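Local coordinates for diaphanous protein (Entamoeba histolytica, PDB 4DVG) that probably binds a Rho-family GTPase through the regulatory GBD-FH3 region of a diaphanous-related formin, a family that nucleates and elongates actin filaments, at residues A113-K118 / K133-L138. Numbering follows the deposited sequence.
Sequences AIYKKK and KCCEVL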
ATOM      1  N   ALA B 113       8.875   0.057  18.582  1.00 47.60           N
ATOM      2  CA  ALA B 113       9.054   0.801  19.807  1.00 53.87           C
ATOM      3  C   ALA B 113       8.360   2.155  19.678  1.00 67.76           C
ATOM      4  O   ALA B 113       7.706   2.639  20.613  1.00 67.10           O
ATOM      5  CB  ALA B 113      10.535   0.996  20.076  1.00 52.22           C
ATOM      6  N   ILE B 114       8.521   2.766  18.510  1.00 64.61           N
ATOM      7  CA  ILE B 114       7.909   4.050  18.244  1.00 63.76           C
ATOM      8  C   ILE B 114       6.407   3.867  18.238  1.00 62.06           C
ATOM      9  O   ILE B 114       5.665   4.699  18.755  1.00 66.37           O
ATOM     10  CB  ILE B 114       8.392   4.629  16.911  1.00 53.14           C
ATOM     11  CG1 ILE B 114       9.691   5.387  17.127  1.00 51.89           C
ATOM     12  CG2 ILE B 114       7.379   5.577  16.329  1.00 45.42           C
ATOM     13  CD1 ILE B 114      10.496   5.531  15.881  1.00 48.13           C
ATOM     14  N   TYR B 115       5.971   2.758  17.667  1.00 51.47           N
ATOM     15  CA  TYR B 115       4.560   2.450  17.584  1.00 51.47           C
ATOM     16  C   TYR B 115       3.955   2.285  18.989  1.00 63.88           C
ATOM     17  O   TYR B 115       2.836   2.741  19.246  1.00 63.16           O
ATOM     18  CB  TYR B 115       4.378   1.192  16.750  1.00 44.65           C
ATOM     19  CG  TYR B 115       2.950   0.772  16.541  1.00 52.24           C
ATOM     20  CD1 TYR B 115       1.944   1.716  16.382  1.00 52.67           C
ATOM     21  CD2 TYR B 115       2.609  -0.578  16.469  1.00 53.14           C
ATOM     22  CE1 TYR B 115       0.639   1.330  16.170  1.00 52.37           C
ATOM     23  CE2 TYR B 115       1.305  -0.976  16.268  1.00 55.88           C
ATOM     24  CZ  TYR B 115       0.323  -0.012  16.118  1.00 56.54           C
ATOM     25  OH  TYR B 115      -0.976  -0.395  15.915  1.00 56.43           O
ATOM     26  N   LYS B 116       4.695   1.651  19.901  1.00 62.55           N
ATOM     27  CA  LYS B 116       4.224   1.539  21.278  1.00 66.04           C
ATOM     28  C   LYS B 116       4.016   2.937  21.853  1.00 67.99           C
ATOM     29  O   LYS B 116       2.938   3.257  22.353  1.00 80.04           O
ATOM     30  CB  LYS B 116       5.191   0.708  22.148  1.00 65.75           C
ATOM     31  CG  LYS B 116       4.811   0.607  23.640  1.00 62.71           C
ATOM     32  CD  LYS B 116       5.350  -0.665  24.329  1.00 63.13           C
ATOM     33  NZ  LYS B 116       6.043   0.473  26.336  1.00 80.69           N
ATOM     34  N   LYS B 117       5.048   3.769  21.769  1.00 58.22           N
ATOM     35  CA  LYS B 117       4.979   5.137  22.255  1.00 55.56           C
ATOM     36  C   LYS B 117       3.731   5.834  21.722  1.00 58.78           C
ATOM     37  O   LYS B 117       3.101   6.609  22.441  0.92 60.93           O
ATOM     38  CB  LYS B 117       6.211   5.947  21.830  1.00 60.45           C
ATOM     39  CG  LYS B 117       7.364   5.922  22.796  1.00 76.84           C
ATOM     40  CD  LYS B 117       8.514   6.779  22.271  1.00 90.84           C
ATOM     41  CE  LYS B 117       9.761   5.932  22.019  1.00 98.37           C
ATOM     42  NZ  LYS B 117      10.843   6.684  21.306  1.00103.20           N
ATOM     43  N   LYS B 118       3.390   5.573  20.459  1.00 52.03           N
ATOM     44  CA  LYS B 118       2.301   6.282  19.815  1.00 58.58           C
ATOM     45  C   LYS B 118       0.978   5.762  20.345  1.00 58.49           C
ATOM     46  O   LYS B 118       0.110   6.546  20.738  1.00 59.10           O
ATOM     47  CB  LYS B 118       2.343   6.144  18.280  1.00 62.94           C
ATOM     48  CG  LYS B 118       3.460   6.887  17.586  1.00 60.05           C
ATOM     49  CD  LYS B 118       3.740   8.233  18.234  1.00 61.97           C
ATOM     50  CE  LYS B 118       4.671   9.044  17.339  1.00 69.35           C
ATOM     51  NZ  LYS B 118       5.302  10.196  18.042  1.00 77.71           N
ATOM     52  N   LYS B 133      -0.324   6.965  11.146  1.00 44.87           N
ATOM     53  CA  LYS B 133       0.821   6.905  10.226  1.00 55.10           C
ATOM     54  C   LYS B 133       1.639   5.653  10.516  1.00 55.50           C
ATOM     55  O   LYS B 133       2.048   4.941   9.587  1.00 54.84           O
ATOM     56  CB  LYS B 133       1.727   8.147  10.284  1.00 56.44           C
ATOM     57  CG  LYS B 133       1.355   9.239   9.288  1.00 65.89           C
ATOM     58  CD  LYS B 133       1.111   8.692   7.887  1.00 71.36           C
ATOM     59  CE  LYS B 133       0.607   9.785   6.922  1.00 78.06           C
ATOM     60  NZ  LYS B 133      -0.503  10.673   7.457  1.00 76.75           N
ATOM     61  N   CYS B 134       1.861   5.391  11.806  1.00 49.46           N
ATOM     62  CA  CYS B 134       2.523   4.165  12.240  1.00 56.26           C
ATOM     63  C   CYS B 134       1.931   2.913  11.598  1.00 51.07           C
ATOM     64  O   CYS B 134       2.664   2.076  11.078  1.00 53.17           O
ATOM     65  CB  CYS B 134       2.453   4.027  13.756  1.00 57.73           C
ATOM     66  SG  CYS B 134       3.881   4.648  14.589  1.00 84.40           S
ATOM     67  N   CYS B 135       0.611   2.781  11.650  1.00 38.10           N
ATOM     68  CA  CYS B 135      -0.031   1.623  11.062  1.00 41.89           C
ATOM     69  C   CYS B 135       0.263   1.590   9.598  1.00 48.51           C
ATOM     70  O   CYS B 135       0.490   0.512   9.022  1.00 53.47           O
ATOM     71  CB  CYS B 135      -1.546   1.674  11.259  1.00 42.69           C
ATOM     72  SG  CYS B 135      -2.006   1.474  12.979  1.00 56.73           S
ATOM     73  N   GLU B 136       0.246   2.783   9.004  1.00 45.39           N
ATOM     74  CA  GLU B 136       0.407   2.943   7.573  1.00 48.22           C
ATOM     75  C   GLU B 136       1.824   2.501   7.195  1.00 47.44           C
ATOM     76  O   GLU B 136       2.017   1.739   6.243  1.00 51.74           O
ATOM     77  CB  GLU B 136       0.088   4.382   7.165  1.00 49.32           C
ATOM     78  CG  GLU B 136       0.376   4.720   5.723  1.00 52.79           C
ATOM     79  CD  GLU B 136      -0.548   5.810   5.158  1.00 61.59           C
ATOM     80  OE1 GLU B 136      -0.945   5.695   3.973  1.00 61.25           O
ATOM     81  OE2 GLU B 136      -0.885   6.768   5.897  0.51 63.86           O
ATOM     82  N   VAL B 137       2.802   2.926   7.987  1.00 40.23           N
ATOM     83  CA  VAL B 137       4.188   2.562   7.731  1.00 43.48           C
ATOM     84  C   VAL B 137       4.422   1.069   7.952  1.00 48.82           C
ATOM     85  O   VAL B 137       5.083   0.423   7.144  1.00 52.00           O
ATOM     86  CB  VAL B 137       5.141   3.341   8.624  1.00 42.87           C
ATOM     87  CG1 VAL B 137       6.591   2.826   8.471  1.00 41.77           C
ATOM     88  CG2 VAL B 137       5.040   4.809   8.311  1.00 46.08           C
ATOM     89  N   LEU B 138       3.878   0.526   9.041  1.00 46.97           N
ATOM     90  CA  LEU B 138       4.033  -0.899   9.340  1.00 45.87           C
ATOM     91  C   LEU B 138       3.436  -1.741   8.213  1.00 44.89           C
ATOM     92  O   LEU B 138       4.008  -2.752   7.794  1.00 46.34           O
ATOM     93  CB  LEU B 138       3.417  -1.262  10.705  1.00 38.14           C
ATOM     94  CG  LEU B 138       4.305  -0.808  11.870  1.00 39.95           C
ATOM     95  CD1 LEU B 138       3.580  -0.736  13.233  1.00 41.83           C
ATOM     96  CD2 LEU B 138       5.543  -1.652  11.957  1.00 36.96           C
TER
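Lys118 NZ is held by a salt bridge to Glu130 and a hydrogen bond to the carbonyl O of Asp79, while CG of the same side chain lies 3.8 Å from Cys134 SG. A bend at chi2 (-38°) turns CD out of the interface, which itself contains no hydrogen bond. Tyr115 and Cys134 have nearly equal shares of the contact and together supply most of it. Tyr115 has CG anti to the backbone N (chi1 -178°), and its ring lies against Cys134, Cys135 and Leu138. Leu138 lays CD1 over one face as a CH-pi contact, 3.8 Å from the ring centroid. Obliquely to the ring, Cys134 CB touches Tyr115 CD1 at 3.5 Å, and Cys135 SG sits 3.6 Å from Tyr115 OH; both sulfurs make sulfur-aromatic contacts. The axes of 113-118 and 133-138 come within 10.2 Å at 155°, and the helices 108-120 and 127-141 that carry them form a near-antiparallel hairpin in the GTPase-binding region, consistent with the helical-repeat build of diaphanous formins. Cys134 SG enters between Tyr115 and Lys118 on one helical turn and also meets Ile114 CG2 at 4.0 Å. Leu160 and Leu161 of helix 160-165 add further apolar cover to Tyr115, and Ile170 touches Cys135.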